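Local coordinates for protein putative sortase (Streptococcus pneumoniae, PDB 2W1K) that probably acts as a pilus-associated class C sortase, a transpeptidase that joins pilin subunits covalently during assembly of the pneumococcal pilus fibre, at residues Y31-V42 with H93-L101; S166-T174 with R184-V192. All coordinates share one frame; numbering follows the deposited sequence.

Interaction 1. Residues Y31-V42 with H93-L101; sequences YNQRLASQNRIV and HVDGTPLPL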
loop_
_atom_site.group_PDB
_atom_site.type_symbol
_atom_site.label_atom_id
_atom_site.label_comp_id
_atom_site.label_asym_id
_atom_site.label_seq_id
_atom_site.Cartn_x
_atom_site.Cartn_y
_atom_site.Cartn_z
ATOM N N TYR A 31 -8.712 13.175 -2.094
ATOM C CA TYR A 31 -9.163 11.920 -2.614
ATOM C C TYR A 31 -9.941 11.125 -1.537
ATOM O O TYR A 31 -10.988 10.485 -1.840
ATOM C CB TYR A 31 -7.947 11.116 -3.000
ATOM C CG TYR A 31 -8.271 9.678 -3.508
ATOM C CD1 TYR A 31 -8.336 8.607 -2.609
ATOM C CD2 TYR A 31 -8.392 9.406 -4.891
ATOM C CE1 TYR A 31 -8.572 7.324 -3.061
ATOM C CE2 TYR A 31 -8.653 8.102 -5.360
ATOM C CZ TYR A 31 -8.732 7.062 -4.445
ATOM O OH TYR A 31 -8.965 5.714 -4.822
ATOM N N ASN A 32 -9.420 11.092 -0.282
ATOM C CA ASN A 32 -10.148 10.314 0.723
ATOM C C ASN A 32 -11.577 10.885 0.935
ATOM O O ASN A 32 -12.485 10.128 1.188
ATOM C CB ASN A 32 -9.340 10.176 2.057
ATOM C CG ASN A 32 -8.178 9.184 1.928
ATOM O OD1 ASN A 32 -7.976 8.643 0.847
ATOM N ND2 ASN A 32 -7.425 8.903 3.037
ATOM N N GLN A 33 -11.745 12.218 0.808
ATOM C CA GLN A 33 -12.982 12.917 1.097
ATOM C C GLN A 33 -13.979 12.543 0.044
ATOM O O GLN A 33 -15.125 12.341 0.397
ATOM C CB GLN A 33 -12.850 14.456 1.112
ATOM C CG GLN A 33 -11.902 15.042 2.258
ATOM C CD GLN A 33 -12.538 15.229 3.691
ATOM O OE1 GLN A 33 -12.227 14.427 4.656
ATOM N NE2 GLN A 33 -13.438 16.282 3.841
ATOM N N ARG A 34 -13.562 12.373 -1.231
ATOM C CA ARG A 34 -14.540 11.999 -2.282
ATOM C C ARG A 34 -15.081 10.597 -2.222
ATOM O O ARG A 34 -16.119 10.311 -2.874
ATOM C CB ARG A 34 -13.986 12.160 -3.698
ATOM C CG ARG A 34 -13.370 13.461 -3.983
ATOM C CD ARG A 34 -12.972 13.683 -5.415
ATOM N NE ARG A 34 -11.912 12.806 -5.957
ATOM C CZ ARG A 34 -10.620 13.098 -5.902
ATOM N NH1 ARG A 34 -10.234 14.220 -5.271
ATOM N NH2 ARG A 34 -9.738 12.312 -6.476
ATOM N N LEU A 35 -14.402 9.678 -1.520
ATOM C CA LEU A 35 -14.916 8.299 -1.398
ATOM C C LEU A 35 -16.296 8.095 -0.749
ATOM O O LEU A 35 -16.989 7.098 -1.068
ATOM C CB LEU A 35 -13.970 7.481 -0.537
ATOM C CG LEU A 35 -12.565 7.283 -1.065
ATOM C CD1 LEU A 35 -11.786 6.516 0.030
ATOM C CD2 LEU A 35 -12.634 6.532 -2.399
ATOM N N ALA A 36 -16.711 8.934 0.199
ATOM C CA ALA A 36 -18.179 8.802 0.597
ATOM C C ALA A 36 -19.095 8.575 -0.692
ATOM O O ALA A 36 -19.733 7.484 -0.871
ATOM C CB ALA A 36 -18.713 10.007 1.514
ATOM N N SER A 37 -19.109 9.575 -1.586
ATOM C CA SER A 37 -19.587 9.454 -3.015
ATOM C C SER A 37 -19.408 8.131 -3.866
ATOM O O SER A 37 -20.408 7.655 -4.437
ATOM C CB SER A 37 -19.077 10.653 -3.839
ATOM O OG SER A 37 -18.916 11.803 -3.020
ATOM N N GLN A 38 -18.183 7.579 -4.025
ATOM C CA GLN A 38 -17.996 6.255 -4.728
ATOM C C GLN A 38 -18.698 5.046 -4.065
ATOM O O GLN A 38 -19.329 5.194 -2.986
ATOM C CB GLN A 38 -16.507 5.906 -4.906
ATOM C CG GLN A 38 -15.806 6.659 -6.056
ATOM C CD GLN A 38 -14.328 6.187 -6.232
ATOM O OE1 GLN A 38 -13.387 7.000 -6.165
ATOM N NE2 GLN A 38 -14.134 4.865 -6.400
ATOM N N ASN A 39 -18.598 3.861 -4.691
ATOM C CA ASN A 39 -19.145 2.638 -4.051
ATOM C C ASN A 39 -18.431 1.267 -4.178
ATOM O O ASN A 39 -17.747 0.800 -3.238
ATOM C CB ASN A 39 -20.671 2.502 -4.220
ATOM C CG ASN A 39 -21.392 2.631 -2.878
ATOM O OD1 ASN A 39 -21.096 1.877 -1.930
ATOM N ND2 ASN A 39 -22.309 3.610 -2.773
ATOM N N ARG A 40 -18.604 0.628 -5.333
ATOM C CA ARG A 40 -17.909 -0.613 -5.626
ATOM C C ARG A 40 -16.360 -0.434 -5.728
ATOM O O ARG A 40 -15.789 0.398 -6.482
ATOM C CB ARG A 40 -18.527 -1.323 -6.848
ATOM C CG ARG A 40 -19.861 -2.059 -6.528
ATOM C CD ARG A 40 -20.305 -3.011 -7.654
ATOM N NE ARG A 40 -19.417 -4.169 -7.696
ATOM C CZ ARG A 40 -18.483 -4.390 -8.625
ATOM N NH1 ARG A 40 -17.715 -5.472 -8.524
ATOM N NH2 ARG A 40 -18.317 -3.549 -9.650
ATOM N N ILE A 41 -15.704 -1.179 -4.859
ATOM C CA ILE A 41 -14.296 -1.382 -4.950
ATOM C C ILE A 41 -14.183 -2.437 -6.063
ATOM O O ILE A 41 -14.987 -3.290 -6.097
ATOM C CB ILE A 41 -13.807 -1.878 -3.586
ATOM C CG1 ILE A 41 -13.837 -0.685 -2.631
ATOM C CG2 ILE A 41 -12.452 -2.585 -3.735
ATOM C CD1 ILE A 41 -14.011 -1.004 -1.234
ATOM N N VAL A 42 -13.228 -2.378 -6.970
ATOM C CA VAL A 42 -13.148 -3.414 -8.019
ATOM C C VAL A 42 -12.116 -4.453 -7.570
ATOM O O VAL A 42 -11.125 -4.088 -6.928
ATOM C CB VAL A 42 -12.810 -2.767 -9.412
ATOM C CG1 VAL A 42 -12.273 -3.739 -10.390
ATOM C CG2 VAL A 42 -14.047 -2.052 -9.958
ATOM N N HIS A 93 -2.051 0.691 -4.982
ATOM C CA HIS A 93 -3.164 1.007 -4.125
ATOM C C HIS A 93 -4.460 0.691 -4.879
ATOM O O HIS A 93 -4.547 0.892 -6.110
ATOM C CB HIS A 93 -3.093 2.482 -3.718
ATOM C CG HIS A 93 -4.345 2.967 -3.090
ATOM N ND1 HIS A 93 -5.379 3.508 -3.836
ATOM C CD2 HIS A 93 -4.767 2.959 -1.787
ATOM C CE1 HIS A 93 -6.382 3.791 -3.032
ATOM N NE2 HIS A 93 -6.049 3.466 -1.792
ATOM N N VAL A 94 -5.439 0.133 -4.160
ATOM C CA VAL A 94 -6.782 -0.232 -4.690
ATOM C C VAL A 94 -7.767 0.940 -4.652
ATOM O O VAL A 94 -8.187 1.407 -3.598
ATOM C CB VAL A 94 -7.312 -1.483 -3.948
ATOM C CG1 VAL A 94 -8.748 -1.886 -4.448
ATOM C CG2 VAL A 94 -6.291 -2.698 -4.289
ATOM N N ASP A 95 -8.077 1.464 -5.831
ATOM C CA ASP A 95 -9.025 2.556 -5.960
ATOM C C ASP A 95 -10.326 2.228 -5.232
ATOM O O ASP A 95 -10.883 1.105 -5.377
ATOM C CB ASP A 95 -9.292 2.816 -7.425
ATOM C CG ASP A 95 -10.219 4.062 -7.652
ATOM O OD1 ASP A 95 -9.913 5.188 -7.213
ATOM O OD2 ASP A 95 -11.299 3.919 -8.242
ATOM N N GLY A 96 -10.839 3.215 -4.488
ATOM C CA GLY A 96 -12.112 3.135 -3.868
ATOM C C GLY A 96 -11.814 2.792 -2.380
ATOM O O GLY A 96 -12.721 2.688 -1.547
ATOM N N THR A 97 -10.556 2.558 -2.051
ATOM C CA THR A 97 -10.148 2.508 -0.599
ATOM C C THR A 97 -9.285 3.763 -0.325
ATOM O O THR A 97 -8.601 4.283 -1.224
ATOM C CB THR A 97 -9.393 1.238 -0.203
ATOM O OG1 THR A 97 -8.070 1.263 -0.776
ATOM C CG2 THR A 97 -10.234 -0.016 -0.712
ATOM N N PRO A 98 -9.336 4.260 0.920
ATOM C CA PRO A 98 -8.558 5.435 1.222
ATOM C C PRO A 98 -7.061 5.253 0.976
ATOM O O PRO A 98 -6.470 4.153 1.112
ATOM C CB PRO A 98 -8.932 5.744 2.712
ATOM C CG PRO A 98 -9.259 4.294 3.292
ATOM C CD PRO A 98 -10.091 3.734 2.088
ATOM N N LEU A 99 -6.430 6.339 0.651
ATOM C CA LEU A 99 -4.944 6.388 0.730
ATOM C C LEU A 99 -4.512 6.328 2.230
ATOM O O LEU A 99 -5.287 6.698 3.157
ATOM C CB LEU A 99 -4.415 7.690 0.049
ATOM C CG LEU A 99 -4.850 7.695 -1.438
ATOM C CD1 LEU A 99 -4.693 9.156 -2.079
ATOM C CD2 LEU A 99 -3.947 6.737 -2.313
ATOM N N PRO A 100 -3.277 5.878 2.466
ATOM C CA PRO A 100 -2.879 5.525 3.843
ATOM C C PRO A 100 -2.533 6.763 4.720
ATOM O O PRO A 100 -1.383 7.038 5.002
ATOM C CB PRO A 100 -1.632 4.581 3.590
ATOM C CG PRO A 100 -1.040 5.237 2.299
ATOM C CD PRO A 100 -2.282 5.376 1.450
ATOM N N LEU A 101 -3.548 7.552 5.104
ATOM C CA LEU A 101 -3.278 8.742 5.908
ATOM C C LEU A 101 -3.765 8.491 7.322
ATOM O O LEU A 101 -4.437 7.530 7.550
ATOM C CB LEU A 101 -4.043 9.958 5.367
ATOM C CG LEU A 101 -3.831 10.327 3.928
ATOM C CD1 LEU A 101 -4.772 11.550 3.610
ATOM C CD2 LEU A 101 -2.388 10.728 3.702
HETATM O O HOH W 1 -11.447 7.480 -7.861
HETATM O O HOH W 2 -15.560 3.296 -2.406
HETATM O O HOH W 3 -11.094 -0.617 -7.351
#
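The type II beta turn Val94-Thr97, in the loop between strands 91-93 and 106-111, is gripped by Tyr31 of helix 18-34. With CG anti to the backbone N (chi1 176°), the phenol reaches down to the turn, where its hydroxyl works both ways. It donates to Asp95 OD1 at 2.6 Å, meeting that oxygen from above the carboxylate plane, and accepts the N-H of Gly96, with Gly96 N 3.1 Å from Tyr31 OH and a fairly straight bond of 160°. The two bonds pin the hydroxyl at the turn, while Thr97 O lies at the ring's edge and the Leu99 CD1 methyl packs 3.7 Å from Tyr31 CD1. Elsewhere the ring meets that of Tyr54 nearly parallel, and Tyr54 OH also bonds His93 ND1.

One residue on, the amide of Asn32 reads the backbone of Leu99 with both its ends: Asn32 OD1 accepts from Leu99 N at 2.8 Å, and Asn32 ND2 gives to Leu99 O at 3.1 Å, which lies close to the amide plane. Leu101 N reaches the same carbonyl from the same face. In class C sortases an N-terminal helix leads into a lid over the active site, and residues 31-42 probably form this approach, lying along the loop of the sortase domain. Leu35 follows with CD1 3.4 Å from Pro98 N and CD2 against Gly96 CA, whose positive phi (101°) suits this position of the turn. Further along, the side chains of Ile41 and Val94 cross at about a right angle, with Ile41 CG2 3.8 Å from Val94 CG1, and Ile41 CD1 meets the methyl of Thr97. Waters fill in the polar links: one donates to both Gln38 OE1 and Asp95 OD1, another joins Val42 N to Asp95 O.

Interaction 2. Residues S166-T174 with R184-V192; sequences SKNIMTLIT and RLLVNFERV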
loop_
_atom_site.group_PDB
_atom_site.type_symbol
_atom_site.label_atom_id
_atom_site.label_comp_id
_atom_site.label_asym_id
_atom_site.label_seq_id
_atom_site.Cartn_x
_atom_site.Cartn_y
_atom_site.Cartn_z
ATOM N N SER A 166 -12.937 1.473 13.895
ATOM C CA SER A 166 -12.439 2.824 13.955
ATOM C C SER A 166 -10.931 2.812 13.870
ATOM O O SER A 166 -10.323 3.850 13.866
ATOM C CB SER A 166 -12.890 3.504 15.260
ATOM O OG SER A 166 -12.272 2.789 16.272
ATOM N N LYS A 167 -10.319 1.652 13.731
ATOM C CA LYS A 167 -8.880 1.552 13.605
ATOM C C LYS A 167 -8.351 2.169 12.316
ATOM O O LYS A 167 -9.062 2.352 11.352
ATOM C CB LYS A 167 -8.447 0.040 13.658
ATOM C CG LYS A 167 -8.670 -0.573 15.076
ATOM C CD LYS A 167 -8.114 -1.970 15.158
ATOM C CE LYS A 167 -8.275 -2.620 16.557
ATOM N NZ LYS A 167 -7.430 -1.920 17.657
ATOM N N ASN A 168 -7.050 2.364 12.297
ATOM C CA ASN A 168 -6.354 2.820 11.133
ATOM C C ASN A 168 -5.563 1.605 10.608
ATOM O O ASN A 168 -4.645 1.126 11.287
ATOM C CB ASN A 168 -5.445 4.014 11.472
ATOM C CG ASN A 168 -4.811 4.636 10.240
ATOM O OD1 ASN A 168 -3.832 4.117 9.688
ATOM N ND2 ASN A 168 -5.346 5.782 9.809
ATOM N N ILE A 169 -5.892 1.165 9.388
ATOM C CA ILE A 169 -5.461 -0.130 8.902
ATOM C C ILE A 169 -4.858 -0.026 7.533
ATOM O O ILE A 169 -5.276 0.817 6.748
ATOM C CB ILE A 169 -6.683 -1.064 8.802
ATOM C CG1 ILE A 169 -7.417 -1.139 10.164
ATOM C CG2 ILE A 169 -6.277 -2.461 8.306
ATOM C CD1 ILE A 169 -6.686 -1.919 11.353
ATOM N N MET A 170 -3.850 -0.840 7.272
ATOM C CA MET A 170 -3.399 -1.057 5.917
ATOM C C MET A 170 -3.632 -2.536 5.621
ATOM O O MET A 170 -3.179 -3.396 6.454
ATOM C CB MET A 170 -1.898 -0.785 5.757
ATOM C CG MET A 170 -1.413 -0.983 4.299
ATOM S SD MET A 170 0.264 -0.387 4.099
ATOM C CE MET A 170 -0.107 1.340 3.722
ATOM N N THR A 171 -4.383 -2.830 4.551
ATOM C CA THR A 171 -4.689 -4.253 4.246
ATOM C C THR A 171 -3.947 -4.623 2.966
ATOM O O THR A 171 -3.988 -3.867 1.959
ATOM C CB THR A 171 -6.195 -4.532 4.071
ATOM O OG1 THR A 171 -6.875 -4.243 5.316
ATOM C CG2 THR A 171 -6.501 -6.020 3.577
ATOM N N LEU A 172 -3.143 -5.703 3.040
ATOM C CA LEU A 172 -2.424 -6.258 1.870
ATOM C C LEU A 172 -3.312 -7.332 1.199
ATOM O O LEU A 172 -3.848 -8.224 1.876
ATOM C CB LEU A 172 -1.106 -6.870 2.307
ATOM C CG LEU A 172 0.067 -5.894 2.466
ATOM C CD1 LEU A 172 -0.122 -4.383 2.625
ATOM C CD2 LEU A 172 1.325 -6.372 3.129
ATOM N N ILE A 173 -3.456 -7.269 -0.134
ATOM C CA ILE A 173 -4.274 -8.285 -0.804
ATOM C C ILE A 173 -3.476 -8.936 -1.930
ATOM O O ILE A 173 -2.799 -8.255 -2.689
ATOM C CB ILE A 173 -5.592 -7.677 -1.421
ATOM C CG1 ILE A 173 -6.448 -8.834 -2.005
ATOM C CG2 ILE A 173 -5.237 -6.547 -2.456
ATOM C CD1 ILE A 173 -7.919 -8.418 -2.359
ATOM N N THR A 174 -3.611 -10.259 -2.048
ATOM C CA THR A 174 -2.965 -11.008 -3.115
ATOM C C THR A 174 -3.789 -12.202 -3.414
ATOM O O THR A 174 -4.787 -12.413 -2.724
ATOM C CB THR A 174 -1.515 -11.432 -2.750
ATOM O OG1 THR A 174 -0.866 -11.910 -3.911
ATOM C CG2 THR A 174 -1.425 -12.533 -1.640
ATOM N N ARG A 184 -8.811 -14.594 -2.361
ATOM C CA ARG A 184 -7.917 -13.451 -2.116
ATOM C C ARG A 184 -7.504 -13.591 -0.681
ATOM O O ARG A 184 -8.363 -13.717 0.197
ATOM C CB ARG A 184 -8.603 -12.129 -2.346
ATOM C CG ARG A 184 -9.304 -12.029 -3.659
ATOM C CD ARG A 184 -8.231 -11.862 -4.742
ATOM N NE ARG A 184 -8.843 -11.761 -6.049
ATOM C CZ ARG A 184 -8.895 -12.766 -6.955
ATOM N NH1 ARG A 184 -8.384 -14.000 -6.716
ATOM N NH2 ARG A 184 -9.450 -12.528 -8.112
ATOM N N LEU A 185 -6.200 -13.605 -0.462
ATOM C CA LEU A 185 -5.637 -13.457 0.883
ATOM C C LEU A 185 -5.535 -11.967 1.374
ATOM O O LEU A 185 -4.910 -11.088 0.749
ATOM C CB LEU A 185 -4.289 -14.183 0.986
ATOM C CG LEU A 185 -3.489 -14.021 2.306
ATOM C CD1 LEU A 185 -4.287 -14.478 3.515
ATOM C CD2 LEU A 185 -2.179 -14.771 2.243
ATOM N N LEU A 186 -6.120 -11.697 2.515
ATOM C CA LEU A 186 -5.975 -10.363 3.119
ATOM C C LEU A 186 -5.141 -10.448 4.371
ATOM O O LEU A 186 -5.488 -11.163 5.261
ATOM C CB LEU A 186 -7.334 -9.828 3.552
ATOM C CG LEU A 186 -8.295 -9.103 2.605
ATOM C CD1 LEU A 186 -8.292 -9.539 1.151
ATOM C CD2 LEU A 186 -9.734 -8.928 3.168
ATOM N N VAL A 187 -4.119 -9.610 4.484
ATOM C CA VAL A 187 -3.350 -9.486 5.682
ATOM C C VAL A 187 -3.515 -8.020 6.199
ATOM O O VAL A 187 -3.159 -7.060 5.513
ATOM C CB VAL A 187 -1.826 -9.805 5.366
ATOM C CG1 VAL A 187 -1.054 -9.828 6.649
ATOM C CG2 VAL A 187 -1.644 -11.200 4.609
ATOM N N ASN A 188 -4.112 -7.853 7.389
ATOM C CA ASN A 188 -4.388 -6.556 8.014
ATOM C C ASN A 188 -3.287 -6.127 8.939
ATOM O O ASN A 188 -2.749 -6.950 9.729
ATOM C CB ASN A 188 -5.756 -6.567 8.708
ATOM C CG ASN A 188 -6.834 -7.095 7.749
ATOM O OD1 ASN A 188 -6.954 -6.587 6.651
ATOM N ND2 ASN A 188 -7.482 -8.209 8.096
ATOM N N PHE A 189 -2.952 -4.846 8.845
ATOM C CA PHE A 189 -1.923 -4.292 9.684
ATOM C C PHE A 189 -2.489 -3.054 10.399
ATOM O O PHE A 189 -3.193 -2.285 9.756
ATOM C CB PHE A 189 -0.798 -3.769 8.776
ATOM C CG PHE A 189 0.074 -4.850 8.186
ATOM C CD1 PHE A 189 -0.353 -5.591 7.056
ATOM C CD2 PHE A 189 1.341 -5.117 8.736
ATOM C CE1 PHE A 189 0.487 -6.606 6.496
ATOM C CE2 PHE A 189 2.180 -6.103 8.163
ATOM C CZ PHE A 189 1.738 -6.830 7.043
ATOM N N GLU A 190 -2.158 -2.824 11.688
ATOM C CA GLU A 190 -2.652 -1.636 12.375
ATOM C C GLU A 190 -1.475 -0.637 12.492
ATOM O O GLU A 190 -0.311 -1.019 12.704
ATOM C CB GLU A 190 -3.233 -1.949 13.794
ATOM C CG GLU A 190 -3.998 -0.726 14.330
ATOM C CD GLU A 190 -4.780 -0.971 15.683
ATOM O OE1 GLU A 190 -4.578 -2.040 16.245
ATOM O OE2 GLU A 190 -5.568 -0.087 16.144
ATOM N N ARG A 191 -1.796 0.635 12.353
ATOM C CA ARG A 191 -0.824 1.657 12.411
ATOM C C ARG A 191 -0.338 1.816 13.797
ATOM O O ARG A 191 -1.158 1.902 14.745
ATOM C CB ARG A 191 -1.422 2.972 11.991
ATOM C CG ARG A 191 -0.364 4.115 12.114
ATOM C CD ARG A 191 -1.043 5.484 11.538
ATOM N NE ARG A 191 -1.297 5.415 10.089
ATOM C CZ ARG A 191 -1.057 6.438 9.240
ATOM N NH1 ARG A 191 -0.677 7.677 9.699
ATOM N NH2 ARG A 191 -1.196 6.263 7.956
ATOM N N VAL A 192 0.985 1.923 13.905
ATOM C CA VAL A 192 1.608 2.138 15.216
ATOM C C VAL A 192 2.190 3.568 15.522
ATOM O O VAL A 192 2.033 4.105 16.628
ATOM C CB VAL A 192 2.701 0.958 15.417
ATOM C CG1 VAL A 192 3.745 1.318 16.310
ATOM C CG2 VAL A 192 2.015 -0.297 15.793
HETATM O O HOH W 4 -5.700 2.335 15.048
#
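The antiparallel hairpin of strands 168-176 and 183-196 pairs Met170 with Phe189, Leu172 with Val187 and Thr174 with Leu185 as hydrogen-bonded pairs. The bond from Leu172 N to Val187 O is 2.8 Å long and nearly straight at 169°. At the alternating non-hydrogen-bonded positions, CA-H groups of Ile169, Thr171 and Ile173 approach carbonyl oxygens of the partner strand.

On the face of Met170, Leu172 and Phe189, the Leu172 CD2 methyl lies obliquely to the phenyl ring, 3.5 Å from Phe189 CE1. Thr171 and Asn188 on the other face lie side by side, and Thr171 OG1 donates to Asn188 OD1 at 2.7 Å. Arg107 bonds both oxygens, and Asn188 ND2 turns to Asp149 and Glu151, so this buried polar cluster is well satisfied. Beyond it, Ile173 CD1 packs 3.7 Å from Leu186 CD1.

At the more open end the extended Glu190 side chain crosses that of Lys167 at about a right angle, and the lysine's bend at chi4 (-67°) brings NZ back to the carboxylate. This salt bridge has Lys167 NZ 3.0 Å from Glu190 OE2 on its syn side, with a water bridging OE2 to Asn168 N. Arg191 NE makes only a weak, bent bond of 2.9 Å to Asn168 OD1; the guanidinium also bonds Tyr145 and makes a salt bridge with a bound MES, probably from the crystallisation liquor, while Asn168 ND2 bonds Gly103 O among others. At the opposite end Arg184 makes a salt bridge with Asp43. Such a strand pair is a core element of the sortase beta-barrel, where the equivalent strands typically carry the catalytic cysteine and arginine.

Interaction 1 is a partly buried side-chain clamp, holding an N-terminal helix and the chain after it against an irregular loop, whereas interaction 2 is buried strand pairing within the sheet. The first relies on a tyrosine hydroxyl, an asparagine amide and bridging waters reaching backbone and a carboxylate of the loop; the second on regular main-chain bonds, with apolar packing on both faces and a buried polar cluster on one. Their centres lie 15 Å apart, yet they touch: Leu101 O probably accepts a hydrogen bond from Asn168 ND2 at 3.0 Å, and Pro100 CB packs 3.6 Å from Met170 CE. The loop of interaction 1 thus rests directly on the hairpin of interaction 2.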